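Local coordinates for protein diaminopimelate decarboxylase (PDB 1TWI) that catalyses the pyridoxal-phosphate-dependent decarboxylation of meso-diaminopimelate to L-lysine, the last step of lysine biosynthesis by the diaminopimelate pathway, at residues 107-112 against 127-132. Residues are numbered along the deposited sequence; the frame is centred on the assembly and turned at random.
Sequences KIVFNG and NIRAFN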
ATOM      1  N   LYS A 107       3.777  -7.859 -29.347  1.00 14.31           N
ATOM      2  CA  LYS A 107       3.177  -6.631 -28.815  1.00 13.51           C
ATOM      3  C   LYS A 107       3.477  -6.545 -27.314  1.00 11.50           C
ATOM      4  O   LYS A 107       2.777  -5.874 -26.582  1.00 11.01           O
ATOM      5  CB  LYS A 107       1.649  -6.605 -29.013  1.00 12.37           C
ATOM      6  CG  LYS A 107       1.233  -6.518 -30.488  1.00 14.65           C
ATOM      7  CD  LYS A 107      -0.326  -6.499 -30.625  1.00 14.05           C
ATOM      8  CE  LYS A 107      -0.785  -6.167 -32.081  1.00 16.63           C
ATOM      9  NZ  LYS A 107      -2.286  -6.143 -32.171  1.00 18.77           N
ATOM     10  N   ILE A 108       4.498  -7.257 -26.866  1.00  9.92           N
ATOM     11  CA  ILE A 108       4.854  -7.202 -25.446  1.00  8.59           C
ATOM     12  C   ILE A 108       6.229  -6.556 -25.257  1.00  9.52           C
ATOM     13  O   ILE A 108       7.202  -7.012 -25.886  1.00  9.41           O
ATOM     14  CB  ILE A 108       4.866  -8.633 -24.828  1.00  7.36           C
ATOM     15  CG1 ILE A 108       3.431  -9.213 -24.841  1.00  8.98           C
ATOM     16  CG2 ILE A 108       5.306  -8.572 -23.332  1.00  8.09           C
ATOM     17  CD1 ILE A 108       3.338 -10.703 -24.334  1.00  9.71           C
ATOM     18  N   VAL A 109       6.305  -5.511 -24.413  1.00  9.30           N
ATOM     19  CA  VAL A 109       7.612  -4.901 -24.094  1.00  9.34           C
ATOM     20  C   VAL A 109       7.766  -5.059 -22.583  1.00  9.15           C
ATOM     21  O   VAL A 109       6.793  -5.005 -21.818  1.00  9.55           O
ATOM     22  CB  VAL A 109       7.742  -3.374 -24.502  1.00  8.82           C
ATOM     23  CG1 VAL A 109       7.780  -3.282 -26.096  1.00  7.56           C
ATOM     24  CG2 VAL A 109       6.572  -2.550 -23.952  1.00 10.60           C
ATOM     25  N   PHE A 110       9.001  -5.279 -22.168  1.00  8.89           N
ATOM     26  CA  PHE A 110       9.314  -5.536 -20.745  1.00 10.82           C
ATOM     27  C   PHE A 110      10.161  -4.390 -20.154  1.00 10.03           C
ATOM     28  O   PHE A 110      11.292  -4.165 -20.577  1.00 10.99           O
ATOM     29  CB  PHE A 110      10.095  -6.885 -20.684  1.00 10.67           C
ATOM     30  CG  PHE A 110      10.130  -7.538 -19.311  1.00 12.33           C
ATOM     31  CD1 PHE A 110       9.988  -6.781 -18.149  1.00 12.22           C
ATOM     32  CD2 PHE A 110      10.377  -8.915 -19.202  1.00 13.61           C
ATOM     33  CE1 PHE A 110      10.104  -7.363 -16.863  1.00 14.56           C
ATOM     34  CE2 PHE A 110      10.487  -9.525 -17.949  1.00 13.70           C
ATOM     35  CZ  PHE A 110      10.355  -8.741 -16.754  1.00 14.82           C
ATOM     36  N   ASN A 111       9.585  -3.627 -19.233  1.00 11.36           N
ATOM     37  CA  ASN A 111      10.277  -2.519 -18.539  1.00 11.31           C
ATOM     38  C   ASN A 111      10.689  -2.974 -17.159  1.00 10.99           C
ATOM     39  O   ASN A 111      10.143  -3.949 -16.636  1.00 10.07           O
ATOM     40  CB  ASN A 111       9.300  -1.330 -18.324  1.00 11.75           C
ATOM     41  CG  ASN A 111       9.127  -0.517 -19.558  1.00 10.68           C
ATOM     42  OD1 ASN A 111      10.096   0.010 -20.056  1.00 12.93           O
ATOM     43  ND2 ASN A 111       7.882  -0.420 -20.081  1.00 12.62           N
ATOM     44  N   GLY A 112      11.646  -2.269 -16.571  1.00 10.96           N
ATOM     45  CA  GLY A 112      12.003  -2.561 -15.194  1.00 11.16           C
ATOM     46  C   GLY A 112      13.451  -2.321 -14.917  1.00 10.50           C
ATOM     47  O   GLY A 112      14.261  -2.664 -15.758  1.00 12.89           O
ATOM     48  N   ASN A 127       9.712 -14.896 -26.364  1.00 20.33           N
ATOM     49  CA  ASN A 127      10.083 -14.103 -27.563  1.00 21.26           C
ATOM     50  C   ASN A 127       9.338 -12.751 -27.627  1.00 20.00           C
ATOM     51  O   ASN A 127       8.709 -12.384 -28.658  1.00 18.45           O
ATOM     52  CB  ASN A 127       9.823 -14.958 -28.834  1.00 24.85           C
ATOM     53  CG  ASN A 127      10.370 -14.320 -30.134  1.00 27.61           C
ATOM     54  OD1 ASN A 127      11.467 -13.705 -30.186  1.00 29.28           O
ATOM     55  ND2 ASN A 127       9.607 -14.491 -31.196  1.00 31.29           N
ATOM     56  N   ILE A 128       9.412 -12.012 -26.519  1.00 17.08           N
ATOM     57  CA  ILE A 128       8.747 -10.724 -26.436  1.00 13.94           C
ATOM     58  C   ILE A 128       9.377  -9.783 -27.465  1.00 15.20           C
ATOM     59  O   ILE A 128      10.535  -9.973 -27.904  1.00 16.85           O
ATOM     60  CB  ILE A 128       8.876 -10.132 -25.021  1.00 12.94           C
ATOM     61  CG1 ILE A 128      10.350 -10.050 -24.585  1.00 12.96           C
ATOM     62  CG2 ILE A 128       8.076 -10.985 -24.019  1.00  8.91           C
ATOM     63  CD1 ILE A 128      10.506  -9.323 -23.184  1.00 13.87           C
ATOM     64  N   ARG A 129       8.625  -8.784 -27.867  1.00 12.51           N
ATOM     65  CA  ARG A 129       9.127  -7.782 -28.820  1.00 13.52           C
ATOM     66  C   ARG A 129      10.462  -7.139 -28.349  1.00 14.11           C
ATOM     67  O   ARG A 129      11.394  -6.925 -29.131  1.00 14.00           O
ATOM     68  CB  ARG A 129       8.078  -6.678 -28.976  1.00 14.41           C
ATOM     69  CG  ARG A 129       8.380  -5.771 -30.206  1.00 14.34           C
ATOM     70  CD  ARG A 129       7.460  -4.484 -30.207  1.00 13.55           C
ATOM     71  NE  ARG A 129       7.758  -3.718 -31.416  1.00 10.83           N
ATOM     72  CZ  ARG A 129       7.259  -3.969 -32.627  1.00 16.56           C
ATOM     73  NH1 ARG A 129       7.632  -3.217 -33.668  1.00 14.05           N
ATOM     74  NH2 ARG A 129       6.351  -4.936 -32.805  1.00 14.52           N
ATOM     75  N   ALA A 130      10.536  -6.805 -27.067  1.00 13.10           N
ATOM     76  CA  ALA A 130      11.762  -6.229 -26.521  1.00 13.01           C
ATOM     77  C   ALA A 130      11.819  -6.099 -25.020  1.00 11.60           C
ATOM     78  O   ALA A 130      10.790  -5.934 -24.356  1.00 11.28           O
ATOM     79  CB  ALA A 130      12.008  -4.823 -27.075  1.00 14.64           C
ATOM     80  N   PHE A 131      13.042  -6.166 -24.508  1.00 10.41           N
ATOM     81  CA  PHE A 131      13.285  -5.802 -23.127  1.00 11.55           C
ATOM     82  C   PHE A 131      13.665  -4.280 -23.299  1.00 11.70           C
ATOM     83  O   PHE A 131      14.540  -3.947 -24.143  1.00 12.57           O
ATOM     84  CB  PHE A 131      14.536  -6.489 -22.599  1.00 11.85           C
ATOM     85  CG  PHE A 131      14.340  -7.956 -22.327  1.00 13.16           C
ATOM     86  CD1 PHE A 131      13.841  -8.389 -21.106  1.00 12.09           C
ATOM     87  CD2 PHE A 131      14.639  -8.902 -23.324  1.00 12.85           C
ATOM     88  CE1 PHE A 131      13.641  -9.747 -20.865  1.00 13.01           C
ATOM     89  CE2 PHE A 131      14.443 -10.292 -23.105  1.00 14.70           C
ATOM     90  CZ  PHE A 131      13.947 -10.711 -21.872  1.00 13.49           C
ATOM     91  N   ASN A 132      13.042  -3.377 -22.523  1.00 11.34           N
ATOM     92  CA  ASN A 132      13.446  -1.966 -22.557  1.00 10.41           C
ATOM     93  C   ASN A 132      14.531  -1.907 -21.484  1.00 11.83           C
ATOM     94  O   ASN A 132      14.238  -1.821 -20.292  1.00 12.15           O
ATOM     95  CB  ASN A 132      12.263  -1.052 -22.196  1.00 12.13           C
ATOM     96  CG  ASN A 132      11.163  -1.053 -23.274  1.00 12.59           C
ATOM     97  OD1 ASN A 132      11.416  -1.386 -24.444  1.00 11.62           O
ATOM     98  ND2 ASN A 132       9.932  -0.628 -22.887  1.00 12.46           N
TER
HETATM   99  O   HOH W   1      12.435  -0.218 -18.748  1.00 11.38           O
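Two donors grip OD1 of N111: N132 ND2, 2.9 Å from it, and a water that also accepts from G112 N and donates to N132 O. N111 OD1 falls in the plane of the N132 amide, but ND2 of N132 sits above the N111 carbonyl plane (C=O...N angle 105°). N111 ND2 donates to D88 and E290, which fixes the flip of the amide beside the bound pyridoxal phosphate. Backbone bonds set a parallel register: F110 N donates to A130 O (2.9 Å) and N132 N to F110 O (2.7 Å). With helix 117-125 between them, strands 108-110 and 130-133 form a beta-alpha-beta unit of the parallel TIM-type barrel that carries the cofactor. V109 and A130 turn to one face of the sheet. On the other, the F110 and F131 rings lie nearly parallel (25°) but displaced, with centroids 5.8 Å apart and little face shared. I128 CD1 sits 3.8 Å above the centre of the F131 ring and at the edge of the F110 ring, 3.5 Å from F110 CB. I128 CG1 stands between backbone N and carbonyl carbon (chi1 55°); CG2, anti to that carbon, meets I108 CG2, both isoleucines also touching L95 of helix 92-100.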